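Local coordinates for globin (Geobacter sulfurreducens, PDB 2W31), which probably senses oxygen or another signal through this haem-binding globin domain, part of a longer, probably membrane-anchored globin-coupled sensor, at residues Q38-T49 and Y102-F113. Sequence-based numbering, arbitrary orientation.
Sequences QFYDYLLGIPET and YVNVAMNVVRQF. With HEM (protoporphyrin IX containing Fe), chain C.
A methyl group of Val109 sits almost exactly over the centre of the Tyr42 ring: CG2 lies 3.4 Å from the ring centroid and only 2° off its normal, a CH-pi contact with all six ring carbons nearly equidistant. Tyr42 reaches it because its CG is anti to the backbone N (chi1 -164°), which lays the ring against Val109, the two side chains passing in opposite directions; Val105 CG1 also meets the ring, 4.0 Å from Tyr42 CE2. Tyrosine suits this margin of the interface, since its flat ring seats a branched side chain while its hydroxyl reaches polar partners. Tyr42 OH hydrogen-bonds to His10 O of the second subunit and accepts from a water that also donates to Asn108 OD1. Cutting the side chain back to alanine would probably leave the Val109 methyl without its aromatic seat, and the water and His10 of the second subunit short of a partner.

Deeper in, the Phe39 ring packs against the methyls of Ala106 and Val110, with CE1 3.7 Å from Ala106 CB and CD1 3.8 Å from Val110 CG2. Its edge faces the haem at CHC, and its ring meets that of the axial ligand His66. Ala106 is small enough to fit against both the ring and the haem, its CB 3.7 Å from haem CAB. Past the turn, Thr49 CG2 presses on Tyr102, 3.6 Å from CG; Ile46 CG2 lies near Tyr102 CE1, while CB and CG of Glu48 lie against Tyr102 OH.

The axes of helices 38-44 and 102-113 approach to 10.2 Å, their directions 142° apart, closer to antiparallel than parallel, and side chains from both segments, Leu43, Thr49, Tyr102, Ala106 and Met107 among them, line the bis-histidyl haem pocket of this protoglobin-family globin fold.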
ATOM      1  N   GLN A  38     -17.875   6.472   3.130  1.00 23.69           N
ATOM      2  CA  GLN A  38     -17.255   6.155   1.849  1.00 22.79           C
ATOM      3  C   GLN A  38     -16.736   4.721   1.863  1.00 22.04           C
ATOM      4  O   GLN A  38     -16.941   3.992   0.901  1.00 21.92           O
ATOM      5  CB  GLN A  38     -16.162   7.169   1.484  1.00 23.54           C
ATOM      6  CG  GLN A  38     -16.753   8.538   1.138  1.00 24.90           C
ATOM      7  CD  GLN A  38     -15.729   9.592   0.703  1.00 27.33           C
ATOM      8  OE1 GLN A  38     -14.667   9.267   0.171  1.00 27.68           O
ATOM      9  NE2 GLN A  38     -16.072  10.873   0.909  1.00 29.71           N
ATOM     10  N   PHE A  39     -16.085   4.319   2.966  1.00 20.97           N
ATOM     11  CA  PHE A  39     -15.561   2.972   3.134  1.00 20.70           C
ATOM     12  C   PHE A  39     -16.680   1.940   3.045  1.00 20.53           C
ATOM     13  O   PHE A  39     -16.610   0.986   2.236  1.00 19.56           O
ATOM     14  CB  PHE A  39     -14.808   2.909   4.492  1.00 20.17           C
ATOM     15  CG  PHE A  39     -14.148   1.602   4.788  1.00 21.89           C
ATOM     16  CD1 PHE A  39     -12.812   1.399   4.445  1.00 22.52           C
ATOM     17  CD2 PHE A  39     -14.817   0.595   5.487  1.00 23.11           C
ATOM     18  CE1 PHE A  39     -12.175   0.203   4.776  1.00 23.00           C
ATOM     19  CE2 PHE A  39     -14.180  -0.604   5.827  1.00 21.79           C
ATOM     20  CZ  PHE A  39     -12.839  -0.792   5.462  1.00 22.72           C
ATOM     21  N   TYR A  40     -17.742   2.164   3.831  1.00 21.67           N
ATOM     22  CA  TYR A  40     -18.890   1.257   3.881  1.00 22.33           C
ATOM     23  C   TYR A  40     -19.596   1.173   2.531  1.00 22.05           C
ATOM     24  O   TYR A  40     -19.850   0.072   2.025  1.00 22.77           O
ATOM     25  CB  TYR A  40     -19.862   1.745   4.943  1.00 22.37           C
ATOM     26  CG  TYR A  40     -20.779   0.683   5.514  1.00 24.56           C
ATOM     27  CD1 TYR A  40     -20.402  -0.065   6.634  1.00 26.46           C
ATOM     28  CD2 TYR A  40     -22.018   0.442   4.944  1.00 25.97           C
ATOM     29  CE1 TYR A  40     -21.256  -1.029   7.185  1.00 26.44           C
ATOM     30  CE2 TYR A  40     -22.884  -0.537   5.483  1.00 26.09           C
ATOM     31  CZ  TYR A  40     -22.487  -1.246   6.610  1.00 26.57           C
ATOM     32  OH  TYR A  40     -23.303  -2.199   7.167  1.00 28.62           O
ATOM     33  N   ASP A  41     -19.843   2.322   1.911  1.00 22.06           N
ATOM     34  CA  ASP A  41     -20.519   2.337   0.595  1.00 22.67           C
ATOM     35  C   ASP A  41     -19.690   1.683  -0.532  1.00 22.49           C
ATOM     36  O   ASP A  41     -20.243   1.079  -1.447  1.00 23.10           O
ATOM     37  CB  ASP A  41     -20.879   3.771   0.196  1.00 24.37           C
ATOM     38  CG  ASP A  41     -21.984   4.373   1.071  1.00 27.00           C
ATOM     39  OD1 ASP A  41     -22.698   3.610   1.764  1.00 30.47           O
ATOM     40  OD2 ASP A  41     -22.122   5.619   1.074  1.00 31.81           O
ATOM     41  N   TYR A  42     -18.364   1.808  -0.487  1.00 21.85           N
ATOM     42  CA  TYR A  42     -17.509   1.146  -1.464  1.00 20.21           C
ATOM     43  C   TYR A  42     -17.654  -0.394  -1.355  1.00 21.40           C
ATOM     44  O   TYR A  42     -17.714  -1.095  -2.364  1.00 20.87           O
ATOM     45  CB  TYR A  42     -16.068   1.554  -1.176  1.00 19.72           C
ATOM     46  CG  TYR A  42     -15.049   1.291  -2.264  1.00 16.58           C
ATOM     47  CD1 TYR A  42     -14.551   2.333  -3.057  1.00 16.90           C
ATOM     48  CD2 TYR A  42     -14.537   0.007  -2.472  1.00 16.62           C
ATOM     49  CE1 TYR A  42     -13.555   2.092  -4.047  1.00 18.61           C
ATOM     50  CE2 TYR A  42     -13.540  -0.240  -3.482  1.00 17.57           C
ATOM     51  CZ  TYR A  42     -13.082   0.805  -4.258  1.00 17.31           C
ATOM     52  OH  TYR A  42     -12.099   0.583  -5.197  1.00 19.63           O
ATOM     53  N   LEU A  43     -17.713  -0.895  -0.123  1.00 21.36           N
ATOM     54  CA  LEU A  43     -17.858  -2.337   0.101  1.00 22.19           C
ATOM     55  C   LEU A  43     -19.220  -2.870  -0.342  1.00 23.37           C
ATOM     56  O   LEU A  43     -19.317  -3.996  -0.882  1.00 21.89           O
ATOM     57  CB  LEU A  43     -17.587  -2.686   1.567  1.00 22.06           C
ATOM     58  CG  LEU A  43     -16.157  -2.422   2.085  1.00 23.96           C
ATOM     59  CD1 LEU A  43     -16.027  -2.867   3.547  1.00 26.03           C
ATOM     60  CD2 LEU A  43     -15.109  -3.087   1.214  1.00 24.96           C
ATOM     61  N   LEU A  44     -20.246  -2.039  -0.128  1.00 25.02           N
ATOM     62  CA  LEU A  44     -21.632  -2.357  -0.500  1.00 26.77           C
ATOM     63  C   LEU A  44     -21.751  -2.445  -2.010  1.00 28.20           C
ATOM     64  O   LEU A  44     -22.715  -3.011  -2.547  1.00 30.26           O
ATOM     65  CB  LEU A  44     -22.589  -1.267   0.036  1.00 27.15           C
ATOM     66  CG  LEU A  44     -22.947  -1.255   1.539  1.00 27.56           C
ATOM     67  CD1 LEU A  44     -23.810  -0.045   1.923  1.00 28.60           C
ATOM     68  CD2 LEU A  44     -23.646  -2.549   1.952  1.00 28.49           C
ATOM     69  N   GLY A  45     -20.769  -1.873  -2.694  1.00 29.03           N
ATOM     70  CA  GLY A  45     -20.715  -1.850  -4.151  1.00 29.43           C
ATOM     71  C   GLY A  45     -20.069  -3.047  -4.803  1.00 29.15           C
ATOM     72  O   GLY A  45     -20.135  -3.195  -6.017  1.00 30.74           O
ATOM     73  N   ILE A  46     -19.414  -3.896  -4.013  1.00 28.62           N
ATOM     74  CA  ILE A  46     -18.830  -5.126  -4.500  1.00 27.65           C
ATOM     75  C   ILE A  46     -19.652  -6.293  -3.917  1.00 28.38           C
ATOM     76  O   ILE A  46     -19.645  -6.496  -2.708  1.00 27.37           O
ATOM     77  CB  ILE A  46     -17.331  -5.305  -4.050  1.00 28.19           C
ATOM     78  CG1 ILE A  46     -16.430  -4.183  -4.593  1.00 26.93           C
ATOM     79  CG2 ILE A  46     -16.796  -6.655  -4.503  1.00 27.92           C
ATOM     80  CD1 ILE A  46     -15.050  -4.116  -3.948  1.00 25.80           C
ATOM     81  N   PRO A  47     -20.343  -7.079  -4.770  1.00 28.60           N
ATOM     82  CA  PRO A  47     -21.155  -8.203  -4.249  1.00 28.01           C
ATOM     83  C   PRO A  47     -20.483  -9.113  -3.191  1.00 27.33           C
ATOM     84  O   PRO A  47     -21.087  -9.440  -2.178  1.00 27.01           O
ATOM     85  CB  PRO A  47     -21.523  -8.997  -5.526  1.00 28.77           C
ATOM     86  CG  PRO A  47     -21.524  -7.957  -6.619  1.00 29.40           C
ATOM     87  CD  PRO A  47     -20.434  -6.966  -6.242  1.00 28.77           C
ATOM     88  N   GLU A  48     -19.238  -9.509  -3.402  1.00 25.53           N
ATOM     89  CA  GLU A  48     -18.533 -10.383  -2.452  1.00 24.40           C
ATOM     90  C   GLU A  48     -18.319  -9.811  -1.008  1.00 22.97           C
ATOM     91  O   GLU A  48     -18.480 -10.506   0.010  1.00 22.88           O
ATOM     92  CB  GLU A  48     -17.214 -10.830  -3.051  1.00 25.92           C
ATOM     93  CG  GLU A  48     -17.332 -11.725  -4.295  1.00 28.69           C
ATOM     94  CD  GLU A  48     -17.418 -10.952  -5.623  1.00 32.95           C
ATOM     95  OE1 GLU A  48     -17.799  -9.752  -5.651  1.00 32.81           O
ATOM     96  OE2 GLU A  48     -17.113 -11.567  -6.677  1.00 35.81           O
ATOM     97  N   THR A  49     -17.937  -8.541  -0.914  1.00 21.16           N
ATOM     98  CA  THR A  49     -17.841  -7.888   0.391  1.00 18.36           C
ATOM     99  C   THR A  49     -19.250  -7.475   0.868  1.00 18.51           C
ATOM    100  O   THR A  49     -19.493  -7.466   2.065  1.00 17.37           O
ATOM    101  CB  THR A  49     -16.924  -6.667   0.357  1.00 17.51           C
ATOM    102  OG1 THR A  49     -17.258  -5.837  -0.773  1.00 17.02           O
ATOM    103  CG2 THR A  49     -15.487  -7.125   0.244  1.00 17.27           C
ATOM    104  N   TYR A 102      -9.547  -8.583  -0.405  1.00 13.14           N
ATOM    105  CA  TYR A 102     -10.450  -7.467  -0.073  1.00 13.05           C
ATOM    106  C   TYR A 102      -9.879  -6.567   1.016  1.00 12.73           C
ATOM    107  O   TYR A 102     -10.228  -5.379   1.070  1.00 13.20           O
ATOM    108  CB  TYR A 102     -11.856  -7.972   0.276  1.00 14.19           C
ATOM    109  CG  TYR A 102     -12.469  -8.656  -0.928  1.00 15.30           C
ATOM    110  CD1 TYR A 102     -12.838  -7.912  -2.072  1.00 17.03           C
ATOM    111  CD2 TYR A 102     -12.611 -10.052  -0.965  1.00 16.86           C
ATOM    112  CE1 TYR A 102     -13.365  -8.529  -3.201  1.00 18.20           C
ATOM    113  CE2 TYR A 102     -13.137 -10.694  -2.113  1.00 18.11           C
ATOM    114  CZ  TYR A 102     -13.505  -9.920  -3.227  1.00 18.70           C
ATOM    115  OH  TYR A 102     -14.032 -10.526  -4.383  1.00 21.80           O
ATOM    116  N   VAL A 103      -8.961  -7.103   1.835  1.00 12.80           N
ATOM    117  CA  VAL A 103      -8.216  -6.271   2.795  1.00 13.03           C
ATOM    118  C   VAL A 103      -7.309  -5.305   2.011  1.00 12.65           C
ATOM    119  O   VAL A 103      -7.258  -4.090   2.301  1.00 12.86           O
ATOM    120  CB  VAL A 103      -7.426  -7.121   3.863  1.00 13.77           C
ATOM    121  CG1 VAL A 103      -6.555  -6.226   4.766  1.00 14.75           C
ATOM    122  CG2 VAL A 103      -8.410  -7.909   4.745  1.00 14.05           C
ATOM    123  N   ASN A 104      -6.584  -5.844   1.023  1.00 12.84           N
ATOM    124  CA  ASN A 104      -5.792  -4.942   0.165  1.00 12.53           C
ATOM    125  C   ASN A 104      -6.664  -3.894  -0.539  1.00 11.59           C
ATOM    126  O   ASN A 104      -6.289  -2.689  -0.628  1.00 11.86           O
ATOM    127  CB  ASN A 104      -4.973  -5.728  -0.859  1.00 11.58           C
ATOM    128  CG  ASN A 104      -3.841  -6.568  -0.215  1.00 12.82           C
ATOM    129  OD1 ASN A 104      -2.613  -6.232  -0.298  1.00 13.51           O
ATOM    130  ND2 ASN A 104      -4.221  -7.701   0.329  1.00 11.28           N
ATOM    131  N   VAL A 105      -7.816  -4.331  -1.039  1.00 11.41           N
ATOM    132  CA  VAL A 105      -8.750  -3.433  -1.706  1.00 12.30           C
ATOM    133  C   VAL A 105      -9.215  -2.324  -0.769  1.00 11.38           C
ATOM    134  O   VAL A 105      -9.211  -1.147  -1.131  1.00 12.30           O
ATOM    135  CB  VAL A 105      -9.980  -4.192  -2.238  1.00 11.99           C
ATOM    136  CG1 VAL A 105     -11.054  -3.213  -2.689  1.00 15.13           C
ATOM    137  CG2 VAL A 105      -9.581  -5.117  -3.377  1.00 13.23           C
ATOM    138  N   ALA A 106      -9.616  -2.706   0.439  1.00 11.32           N
ATOM    139  CA  ALA A 106     -10.124  -1.751   1.417  1.00 11.41           C
ATOM    140  C   ALA A 106      -9.051  -0.738   1.805  1.00 10.51           C
ATOM    141  O   ALA A 106      -9.350   0.429   2.058  1.00 11.31           O
ATOM    142  CB  ALA A 106     -10.641  -2.477   2.649  1.00 12.62           C
ATOM    143  N   MET A 107      -7.803  -1.192   1.850  1.00 10.96           N
ATOM    144  CA  MET A 107      -6.700  -0.358   2.309  1.00 10.87           C
ATOM    145  C   MET A 107      -6.344   0.705   1.275  1.00 11.06           C
ATOM    146  O   MET A 107      -5.866   1.786   1.621  1.00 11.49           O
ATOM    147  CB  MET A 107      -5.474  -1.216   2.625  1.00 11.02           C
ATOM    148  CG  MET A 107      -4.369  -0.474   3.360  1.00 11.80           C
ATOM    149  SD  MET A 107      -4.908   0.180   4.950  1.00 14.93           S
ATOM    150  CE  MET A 107      -4.722  -1.264   5.992  1.00 14.55           C
ATOM    151  N   ASN A 108      -6.579   0.390   0.006  1.00 11.05           N
ATOM    152  CA  ASN A 108      -6.483   1.394  -1.074  1.00 10.10           C
ATOM    153  C   ASN A 108      -7.537   2.512  -0.889  1.00  9.77           C
ATOM    154  O   ASN A 108      -7.220   3.714  -1.077  1.00 10.23           O
ATOM    155  CB  ASN A 108      -6.615   0.741  -2.462  1.00 10.63           C
ATOM    156  CG  ASN A 108      -6.347   1.743  -3.582  1.00 11.61           C
ATOM    157  OD1 ASN A 108      -7.289   2.315  -4.137  1.00 14.45           O
ATOM    158  ND2 ASN A 108      -5.070   2.048  -3.832  1.00 12.76           N
ATOM    159  N   VAL A 109      -8.768   2.117  -0.508  1.00 10.46           N
ATOM    160  CA  VAL A 109      -9.807   3.111  -0.263  1.00 11.13           C
ATOM    161  C   VAL A 109      -9.366   4.106   0.846  1.00 10.71           C
ATOM    162  O   VAL A 109      -9.499   5.324   0.714  1.00 11.82           O
ATOM    163  CB  VAL A 109     -11.145   2.442   0.130  1.00 11.59           C
ATOM    164  CG1 VAL A 109     -12.226   3.535   0.433  1.00 13.81           C
ATOM    165  CG2 VAL A 109     -11.599   1.497  -0.972  1.00 14.31           C
ATOM    166  N   VAL A 110      -8.874   3.565   1.960  1.00 11.87           N
ATOM    167  CA  VAL A 110      -8.428   4.414   3.075  1.00 11.35           C
ATOM    168  C   VAL A 110      -7.249   5.301   2.642  1.00 11.58           C
ATOM    169  O   VAL A 110      -7.157   6.493   2.994  1.00 11.77           O
ATOM    170  CB  VAL A 110      -8.060   3.531   4.284  1.00 12.17           C
ATOM    171  CG1 VAL A 110      -7.527   4.339   5.448  1.00 12.74           C
ATOM    172  CG2 VAL A 110      -9.273   2.693   4.709  1.00 13.76           C
ATOM    173  N   ARG A 111      -6.334   4.709   1.886  1.00 11.04           N
ATOM    174  CA  ARG A 111      -5.143   5.439   1.472  1.00 11.81           C
ATOM    175  C   ARG A 111      -5.533   6.651   0.586  1.00 11.83           C
ATOM    176  O   ARG A 111      -5.059   7.758   0.790  1.00 12.58           O
ATOM    177  CB  ARG A 111      -4.271   4.463   0.689  1.00 13.30           C
ATOM    178  CG  ARG A 111      -2.950   4.940   0.399  1.00 14.03           C
ATOM    179  CD  ARG A 111      -2.300   3.962  -0.636  1.00 14.36           C
ATOM    180  NE  ARG A 111      -2.265   2.539  -0.264  1.00 13.87           N
ATOM    181  CZ  ARG A 111      -1.421   2.026   0.652  1.00 12.34           C
ATOM    182  NH1 ARG A 111      -0.627   2.815   1.343  1.00 12.52           N
ATOM    183  NH2 ARG A 111      -1.386   0.732   0.937  1.00 13.61           N
ATOM    184  N   GLN A 112      -6.439   6.456  -0.381  1.00 11.96           N
ATOM    185  CA  GLN A 112      -6.777   7.546  -1.313  1.00 12.54           C
ATOM    186  C   GLN A 112      -7.496   8.629  -0.515  1.00 12.49           C
ATOM    187  O   GLN A 112      -7.256   9.823  -0.724  1.00 14.06           O
ATOM    188  CB  GLN A 112      -7.686   7.019  -2.432  1.00 13.43           C
ATOM    189  CG  GLN A 112      -7.107   5.798  -3.185  1.00 14.22           C
ATOM    190  CD  GLN A 112      -6.123   6.144  -4.302  1.00 15.89           C
ATOM    191  OE1 GLN A 112      -5.467   7.201  -4.272  1.00 18.85           O
ATOM    192  NE2 GLN A 112      -5.998   5.233  -5.292  1.00 14.93           N
ATOM    193  N   PHE A 113      -8.368   8.213   0.413  1.00 12.92           N
ATOM    194  CA  PHE A 113      -9.158   9.176   1.186  1.00 13.66           C
ATOM    195  C   PHE A 113      -8.231  10.043   2.043  1.00 13.13           C
ATOM    196  O   PHE A 113      -8.379  11.296   2.104  1.00 14.11           O
ATOM    197  CB  PHE A 113     -10.119   8.408   2.094  1.00 13.96           C
ATOM    198  CG  PHE A 113     -11.027   9.303   2.948  1.00 16.36           C
ATOM    199  CD1 PHE A 113     -12.284   9.731   2.486  1.00 17.58           C
ATOM    200  CD2 PHE A 113     -10.603   9.716   4.215  1.00 18.00           C
ATOM    201  CE1 PHE A 113     -13.090  10.566   3.271  1.00 18.45           C
ATOM    202  CE2 PHE A 113     -11.431  10.538   5.026  1.00 19.53           C
ATOM    203  CZ  PHE A 113     -12.647  10.969   4.538  1.00 19.49           C
TER
HETATM  204  CHA HEM C 200     -13.879  -6.748  11.892  1.00 21.10           C
HETATM  205  CHB HEM C 200     -10.591  -3.483  10.571  1.00 17.49           C
HETATM  206  CHC HEM C 200     -11.433  -4.667   5.947  1.00 13.81           C
HETATM  207  CHD HEM C 200     -15.510  -6.872   7.310  1.00 18.76           C
HETATM  208  C1A HEM C 200     -12.907  -5.772  11.950  1.00 19.92           C
HETATM  209  C2A HEM C 200     -12.326  -5.216  13.159  1.00 20.33           C
HETATM  210  C3A HEM C 200     -11.428  -4.290  12.800  1.00 19.26           C
HETATM  211  C4A HEM C 200     -11.417  -4.265  11.340  1.00 18.52           C
HETATM  212  CMA HEM C 200     -10.538  -3.407  13.697  1.00 20.25           C
HETATM  213  CAA HEM C 200     -12.691  -5.650  14.615  1.00 21.00           C
HETATM  214  CBA HEM C 200     -11.942  -6.976  14.794  0.50 21.92           C
HETATM  215  CGA HEM C 200     -11.790  -7.431  16.232  0.50 25.18           C
HETATM  216  O1A HEM C 200     -11.022  -6.802  17.013  0.50 24.60           O
HETATM  217  O2A HEM C 200     -12.440  -8.454  16.588  0.50 24.10           O
HETATM  218  C1B HEM C 200     -10.433  -3.628   9.202  1.00 15.91           C
HETATM  219  C2B HEM C 200      -9.381  -3.045   8.383  1.00 14.53           C
HETATM  220  C3B HEM C 200      -9.605  -3.370   7.105  1.00 13.37           C
HETATM  221  C4B HEM C 200     -10.845  -4.134   7.064  1.00 14.12           C
HETATM  222  CMB HEM C 200      -8.222  -2.228   8.994  1.00 15.71           C
HETATM  223  CAB HEM C 200      -8.803  -2.992   5.862  1.00 13.24           C
HETATM  224  CBB HEM C 200      -8.289  -1.759   5.698  1.00 13.25           C
HETATM  225  C1C HEM C 200     -12.653  -5.297   5.901  1.00 15.08           C
HETATM  226  C2C HEM C 200     -13.405  -5.622   4.713  1.00 15.44           C
HETATM  227  C3C HEM C 200     -14.550  -6.197   5.092  1.00 15.94           C
HETATM  228  C4C HEM C 200     -14.544  -6.280   6.537  1.00 16.66           C
HETATM  229  CMC HEM C 200     -12.980  -5.338   3.274  1.00 15.43           C
HETATM  230  CAC HEM C 200     -15.657  -6.713   4.150  1.00 18.70           C
HETATM  231  CBC HEM C 200     -16.937  -6.367   4.247  1.00 19.25           C
HETATM  232  C1D HEM C 200     -15.379  -7.157   8.644  1.00 19.61           C
HETATM  233  C2D HEM C 200     -16.243  -8.076   9.400  1.00 21.77           C
HETATM  234  C3D HEM C 200     -15.740  -8.050  10.828  1.00 22.57           C
HETATM  235  C4D HEM C 200     -14.633  -7.098  10.812  1.00 21.17           C
HETATM  236  CMD HEM C 200     -17.389  -8.908   8.839  1.00 21.69           C
HETATM  237  CAD HEM C 200     -16.295  -8.813  12.062  0.50 25.26           C
HETATM  238  CBD HEM C 200     -15.860 -10.266  12.087  0.50 27.61           C
HETATM  239  CGD HEM C 200     -16.724 -10.989  13.102  0.50 28.90           C
HETATM  240  O1D HEM C 200     -17.975 -11.033  12.948  0.50 30.61           O
HETATM  241  O2D HEM C 200     -16.152 -11.533  14.071  0.50 29.55           O
HETATM  242  NA  HEM C 200     -12.345  -5.169  10.846  1.00 17.84           N
HETATM  243  NB  HEM C 200     -11.298  -4.283   8.368  1.00 14.62           N
HETATM  244  NC  HEM C 200     -13.372  -5.705   7.020  1.00 16.01           N
HETATM  245  ND  HEM C 200     -14.463  -6.621   9.519  1.00 18.50           N
HETATM  246 FE   HEM C 200     -12.870  -5.426   8.927  1.00 18.47          FE
HETATM  247  O   HOH W   1     -10.100   2.616  -4.149  1.00 23.76           O